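Local structure of acylphosphatase (Coxiella burnetii, 3TRG) at residues W43-N46 and V52-V55; R28-K33 and T67-E72. The protein catalyses the hydrolysis of acyl phosphates to a carboxylate and inorganic phosphate. All coordinates share one frame; numbering follows the deposited sequence.

Overall arrangement
Both contacts belong to the alpha/beta sandwich of acylphosphatase, in which two helices lie on one face of a mixed sheet. Interaction 1 is within the sheet: it pairs strands 41-46 and 52-57, which follow each other as a beta hairpin, through regular backbone hydrogen bonds. Interaction 2 brings helix 27-37 against segment 67-72 at the end of helix 60-69, mainly through side chains, with no hydrogen bond between its segments and a much smaller buried surface. Each is partly buried. They meet where Val44 packs on Val31 and Asn46 on Arg28. Asn46, in interaction 1, and Arg28, on the helix segment of interaction 2 though not itself in that contact, are the predicted active-site residues.

Interaction 1: residues W43-N46 and V52-V55; sequences WVKN and VELV
The indole of Trp43 lies over the neighbouring strand, one face above the backbone N of Val55 and its edge against the carboxylate of Glu53. Placing CG between the backbone N and the carbonyl carbon (chi1 56°) swings the ring across to its antiparallel partner. There Val55 CB makes a CH-pi contact, 4.0 Å from the centroid of the five-membered ring of Trp43, while Val55 CG2 reaches Trp43 CZ2 at 3.5 Å. Glu53, its CG anti to the backbone N (chi1 -178°), passes across the ring's edge and runs beside Lys45; its CD comes within 3.5 Å of Trp43 CH2, near the indole plane, and ring and carboxylate are turned 76° from each other. One carboxylate oxygen, Glu53 OE1, accepts a bond of 2.7 Å from a water that is also weakly linked to Lys45 NZ, whereas OE2 is bound by His15 NE2 on strand 11-19. The carboxylate therefore has a partner at each oxygen, which should limit its rotation.

In the backbone, Trp43-Val55 and Lys45-Glu53 form hydrogen-bonded pairs of the antiparallel hairpin. The bond from Lys45 N to Glu53 O is short at 2.8 Å and fairly straight. Val44-Leu54 and Asn46-Val52 are the intervening non-hydrogen-bonded pairs, with side chains on the opposite face, where Val44 CG2 meets Val52 CG1 at 3.8 Å. Asn46, a predicted active-site residue, lays its ND2 against Val52 CG2 (3.5 Å) while donating to Val22 O.

The hairpin lies inside the sheet: strand 11-19 flanks 52-57, and strand 95-97 flanks 41-46. The Val44 and Asn46 face packs on helix 27-37 through Val31 and Arg28; on the other face, Trp43 meets Tyr92 and makes a cation-pi contact with Arg98.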
loop_
_atom_site.group_PDB
_atom_site.type_symbol
_atom_site.label_atom_id
_atom_site.label_comp_id
_atom_site.label_asym_id
_atom_site.label_seq_id
_atom_site.Cartn_x
_atom_site.Cartn_y
_atom_site.Cartn_z
ATOM N N TRP A 43 6.054 1.257 -2.857
ATOM C CA TRP A 43 5.611 1.820 -4.130
ATOM C C TRP A 43 4.181 1.419 -4.474
ATOM O O TRP A 43 3.640 0.453 -3.926
ATOM C CB TRP A 43 6.559 1.400 -5.264
ATOM C CG TRP A 43 6.733 -0.092 -5.408
ATOM C CD1 TRP A 43 7.742 -0.854 -4.888
ATOM C CD2 TRP A 43 5.873 -0.996 -6.120
ATOM N NE1 TRP A 43 7.562 -2.177 -5.236
ATOM C CE2 TRP A 43 6.425 -2.289 -5.990
ATOM C CE3 TRP A 43 4.696 -0.837 -6.856
ATOM C CZ2 TRP A 43 5.834 -3.416 -6.567
ATOM C CZ3 TRP A 43 4.113 -1.957 -7.431
ATOM C CH2 TRP A 43 4.683 -3.229 -7.282
ATOM N N VAL A 44 3.574 2.167 -5.387
ATOM C CA VAL A 44 2.216 1.870 -5.826
ATOM C C VAL A 44 2.053 2.189 -7.303
ATOM O O VAL A 44 2.601 3.170 -7.802
ATOM C CB VAL A 44 1.169 2.665 -5.009
ATOM C CG1 VAL A 44 1.382 4.174 -5.161
ATOM C CG2 VAL A 44 -0.245 2.276 -5.427
ATOM N N LYS A 45 1.304 1.353 -8.005
ATOM C CA LYS A 45 0.978 1.649 -9.389
ATOM C C LYS A 45 -0.450 1.242 -9.703
ATOM O O LYS A 45 -1.079 0.495 -8.949
ATOM C CB LYS A 45 1.961 0.963 -10.337
ATOM C CG LYS A 45 1.831 -0.542 -10.359
ATOM C CD LYS A 45 2.997 -1.213 -11.096
ATOM C CE LYS A 45 2.799 -1.211 -12.597
ATOM N NZ LYS A 45 3.610 -2.280 -13.249
ATOM N N ASN A 46 -0.960 1.765 -10.810
ATOM C CA ASN A 46 -2.233 1.339 -11.358
ATOM C C ASN A 46 -1.914 0.421 -12.508
ATOM O O ASN A 46 -1.324 0.856 -13.490
ATOM C CB ASN A 46 -3.010 2.537 -11.909
ATOM C CG ASN A 46 -3.929 3.166 -10.883
ATOM O OD1 ASN A 46 -3.537 4.082 -10.169
ATOM N ND2 ASN A 46 -5.165 2.686 -10.818
ATOM N N VAL A 52 -5.041 -2.011 -8.677
ATOM C CA VAL A 52 -3.955 -1.239 -8.094
ATOM C C VAL A 52 -3.001 -2.232 -7.437
ATOM O O VAL A 52 -3.439 -3.216 -6.842
ATOM C CB VAL A 52 -4.478 -0.212 -7.069
ATOM C CG1 VAL A 52 -3.356 0.308 -6.184
ATOM C CG2 VAL A 52 -5.169 0.936 -7.789
ATOM N N GLU A 53 -1.699 -2.008 -7.584
ATOM C CA GLU A 53 -0.712 -2.897 -6.987
ATOM C C GLU A 53 0.253 -2.082 -6.140
ATOM O O GLU A 53 0.681 -1.006 -6.543
ATOM C CB GLU A 53 0.061 -3.670 -8.061
ATOM C CG GLU A 53 1.076 -4.645 -7.479
ATOM C CD GLU A 53 2.026 -5.214 -8.518
ATOM O OE1 GLU A 53 2.034 -4.716 -9.664
ATOM O OE2 GLU A 53 2.770 -6.158 -8.174
ATOM N N LEU A 54 0.594 -2.585 -4.958
ATOM C CA LEU A 54 1.549 -1.869 -4.116
ATOM C C LEU A 54 2.394 -2.801 -3.263
ATOM O O LEU A 54 2.019 -3.944 -3.004
ATOM C CB LEU A 54 0.840 -0.850 -3.208
ATOM C CG LEU A 54 -0.156 -1.439 -2.204
ATOM C CD1 LEU A 54 0.087 -0.843 -0.828
ATOM C CD2 LEU A 54 -1.580 -1.174 -2.657
ATOM N N VAL A 55 3.555 -2.297 -2.859
ATOM C CA VAL A 55 4.347 -2.892 -1.796
ATOM C C VAL A 55 4.480 -1.841 -0.700
ATOM O O VAL A 55 4.751 -0.666 -0.978
ATOM C CB VAL A 55 5.744 -3.303 -2.294
ATOM C CG1 VAL A 55 6.673 -3.596 -1.116
ATOM C CG2 VAL A 55 5.642 -4.521 -3.220
HETATM O O HOH W 1 3.166 -5.438 -12.009
#

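Interaction 2: residues R28-K33 and T67-E72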
loop_
_atom_site.group_PDB
_atom_site.type_symbol
_atom_site.label_atom_id
_atom_site.label_comp_id
_atom_site.label_asym_id
_atom_site.label_seq_id
_atom_site.Cartn_x
_atom_site.Cartn_y
_atom_site.Cartn_z
ATOM N N ARG A 28 -3.257 6.003 -6.971
ATOM C CA ARG A 28 -1.816 5.946 -6.713
ATOM C C ARG A 28 -1.383 7.018 -5.726
ATOM O O ARG A 28 -0.727 6.734 -4.727
ATOM C CB ARG A 28 -1.019 6.137 -8.009
ATOM C CG ARG A 28 -0.991 4.948 -8.947
ATOM C CD ARG A 28 -0.127 5.270 -10.162
ATOM N NE ARG A 28 -0.264 6.680 -10.497
ATOM C CZ ARG A 28 0.735 7.474 -10.862
ATOM N NH1 ARG A 28 1.967 6.997 -10.978
ATOM N NH2 ARG A 28 0.495 8.751 -11.119
ATOM N N GLU A 29 -1.736 8.263 -6.022
ATOM C CA GLU A 29 -1.332 9.374 -5.172
ATOM C C GLU A 29 -1.888 9.236 -3.757
ATOM O O GLU A 29 -1.204 9.556 -2.787
ATOM C CB GLU A 29 -1.734 10.716 -5.792
ATOM C CG GLU A 29 -1.011 11.025 -7.105
ATOM C CD GLU A 29 -1.699 10.432 -8.320
ATOM O OE1 GLU A 29 -2.697 9.696 -8.166
ATOM O OE2 GLU A 29 -1.245 10.716 -9.450
ATOM N N SER A 30 -3.114 8.736 -3.640
ATOM C CA SER A 30 -3.763 8.620 -2.332
ATOM C C SER A 30 -3.086 7.559 -1.468
ATOM O O SER A 30 -2.977 7.713 -0.249
ATOM C CB SER A 30 -5.264 8.330 -2.478
ATOM O OG SER A 30 -5.525 6.966 -2.762
ATOM N N VAL A 31 -2.631 6.486 -2.108
ATOM C CA VAL A 31 -1.901 5.432 -1.409
ATOM C C VAL A 31 -0.556 5.971 -0.914
ATOM O O VAL A 31 -0.181 5.752 0.241
ATOM C CB VAL A 31 -1.682 4.198 -2.309
ATOM C CG1 VAL A 31 -0.728 3.212 -1.649
ATOM C CG2 VAL A 31 -3.020 3.524 -2.626
ATOM N N ARG A 32 0.158 6.692 -1.777
ATOM C CA ARG A 32 1.444 7.271 -1.375
ATOM C C ARG A 32 1.275 8.208 -0.182
ATOM O O ARG A 32 2.048 8.155 0.777
ATOM C CB ARG A 32 2.121 8.010 -2.533
ATOM C CG ARG A 32 3.405 8.738 -2.125
ATOM C CD ARG A 32 3.907 9.677 -3.225
ATOM N NE ARG A 32 2.902 10.691 -3.536
ATOM C CZ ARG A 32 2.812 11.331 -4.698
ATOM N NH1 ARG A 32 3.676 11.072 -5.673
ATOM N NH2 ARG A 32 1.851 12.231 -4.884
ATOM N N LYS A 33 0.259 9.064 -0.239
ATOM C CA LYS A 33 0.016 10.016 0.843
ATOM C C LYS A 33 -0.341 9.302 2.143
ATOM O O LYS A 33 0.177 9.637 3.210
ATOM C CB LYS A 33 -1.087 11.005 0.462
ATOM C CG LYS A 33 -1.335 12.098 1.503
ATOM C CD LYS A 33 -2.291 13.152 0.955
ATOM C CE LYS A 33 -2.515 14.292 1.945
ATOM N NZ LYS A 33 -3.367 13.888 3.097
ATOM N N THR A 67 -3.920 -1.561 5.224
ATOM C CA THR A 67 -4.723 -2.606 4.590
ATOM C C THR A 67 -6.217 -2.425 4.858
ATOM O O THR A 67 -7.041 -2.772 4.016
ATOM C CB THR A 67 -4.287 -4.045 4.977
ATOM O OG1 THR A 67 -4.416 -4.239 6.391
ATOM C CG2 THR A 67 -2.852 -4.317 4.549
ATOM N N GLU A 68 -6.571 -1.886 6.021
ATOM C CA GLU A 68 -7.980 -1.641 6.304
ATOM C C GLU A 68 -8.476 -0.450 5.492
ATOM O O GLU A 68 -9.580 -0.472 4.947
ATOM C CB GLU A 68 -8.236 -1.417 7.796
ATOM C CG GLU A 68 -9.697 -1.088 8.088
ATOM C CD GLU A 68 -10.054 -1.174 9.559
ATOM O OE1 GLU A 68 -9.288 -1.789 10.332
ATOM O OE2 GLU A 68 -11.113 -0.631 9.939
ATOM N N TRP A 69 -7.641 0.581 5.400
ATOM C CA TRP A 69 -7.992 1.781 4.658
ATOM C C TRP A 69 -8.169 1.509 3.162
ATOM O O TRP A 69 -8.952 2.182 2.486
ATOM C CB TRP A 69 -6.938 2.872 4.876
ATOM C CG TRP A 69 -7.190 4.078 4.030
ATOM C CD1 TRP A 69 -8.036 5.113 4.312
ATOM C CD2 TRP A 69 -6.617 4.362 2.749
ATOM N NE1 TRP A 69 -8.016 6.030 3.286
ATOM C CE2 TRP A 69 -7.150 5.590 2.317
ATOM C CE3 TRP A 69 -5.696 3.699 1.929
ATOM C CZ2 TRP A 69 -6.798 6.169 1.100
ATOM C CZ3 TRP A 69 -5.349 4.275 0.718
ATOM C CH2 TRP A 69 -5.900 5.497 0.316
ATOM N N LEU A 70 -7.442 0.525 2.641
ATOM C CA LEU A 70 -7.516 0.223 1.214
ATOM C C LEU A 70 -8.904 -0.237 0.782
ATOM O O LEU A 70 -9.235 -0.183 -0.398
ATOM C CB LEU A 70 -6.456 -0.811 0.814
ATOM C CG LEU A 70 -5.016 -0.289 0.780
ATOM C CD1 LEU A 70 -4.049 -1.446 0.611
ATOM C CD2 LEU A 70 -4.819 0.749 -0.326
ATOM N N TRP A 71 -9.718 -0.686 1.733
ATOM C CA TRP A 71 -11.092 -1.071 1.408
ATOM C C TRP A 71 -11.948 0.157 1.140
ATOM O O TRP A 71 -12.996 0.062 0.506
ATOM C CB TRP A 71 -11.718 -1.908 2.525
ATOM C CG TRP A 71 -11.216 -3.311 2.579
ATOM C CD1 TRP A 71 -10.191 -3.784 3.343
ATOM C CD2 TRP A 71 -11.722 -4.436 1.847
ATOM N NE1 TRP A 71 -10.025 -5.130 3.132
ATOM C CE2 TRP A 71 -10.954 -5.555 2.219
ATOM C CE3 TRP A 71 -12.753 -4.604 0.916
ATOM C CZ2 TRP A 71 -11.178 -6.827 1.688
ATOM C CZ3 TRP A 71 -12.975 -5.869 0.392
ATOM C CH2 TRP A 71 -12.191 -6.962 0.778
ATOM N N GLU A 72 -11.503 1.307 1.637
ATOM C CA GLU A 72 -12.206 2.565 1.420
ATOM C C GLU A 72 -11.606 3.324 0.241
ATOM O O GLU A 72 -12.302 3.657 -0.718
ATOM C CB GLU A 72 -12.168 3.436 2.677
ATOM C CG GLU A 72 -12.850 4.787 2.505
ATOM C CD GLU A 72 -12.802 5.637 3.762
ATOM O OE1 GLU A 72 -12.236 5.176 4.775
ATOM O OE2 GLU A 72 -13.329 6.769 3.735
#
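Ser30 and Val31 of helix 27-37 meet Trp69 of helix 60-69 and the following Leu70, where the two helices of the acylphosphatase alpha/beta sandwich approach each other on one face of the sheet. The backbones stay well apart, the nearest CA atoms, of Val31 and Leu70, being 8.1 Å from each other, and side chains bridge the gap.

The apolar part centres on one methyl group. Val31 CG2 lies 4.0 Å from Leu70 CD2, the two side chains crossing at about a right angle, and 4.1 Å from Trp69 CZ3, at the rim of the six-membered ring. Leu70 reaches this methyl with the end of its side chain. On the sheet side, Val31 also packs on Val44 of strand 41-46 and on Phe95, while Leu70 rests on Val16 and Val82, so the same residues that join the helices seat them on the sheet.

The polar groups do not bond across the gap. Ser30 OG is engaged within its own helix, hydrogen-bonded to Phe27 O. Arg28, a predicted active-site residue, makes a salt bridge to the adjacent Glu29 through a weak, bent hydrogen bond, Arg28 NH2 to Glu29 OE2 3.1 Å, and its NH1 forms a second with the C-terminal carboxylate of Arg98. Neither Arg28 nor Glu29 touches segment 67-72; the Arg28 side chain packs on Asn46, the other predicted active-site residue.

The aromatic contact is made largely edge-on. With CG of Trp69 anti to the backbone N (chi1 175°), the indole stretches across to helix 27-37, and Lys34 of that helix adds a cation-pi contact. The six-membered ring leads: Ser30 OG lies in the ring plane, 3.4 Å from Trp69 CH2, whereas the carbonyl oxygen Ser30 O sits well off the plane, 3.7 Å from the same carbon.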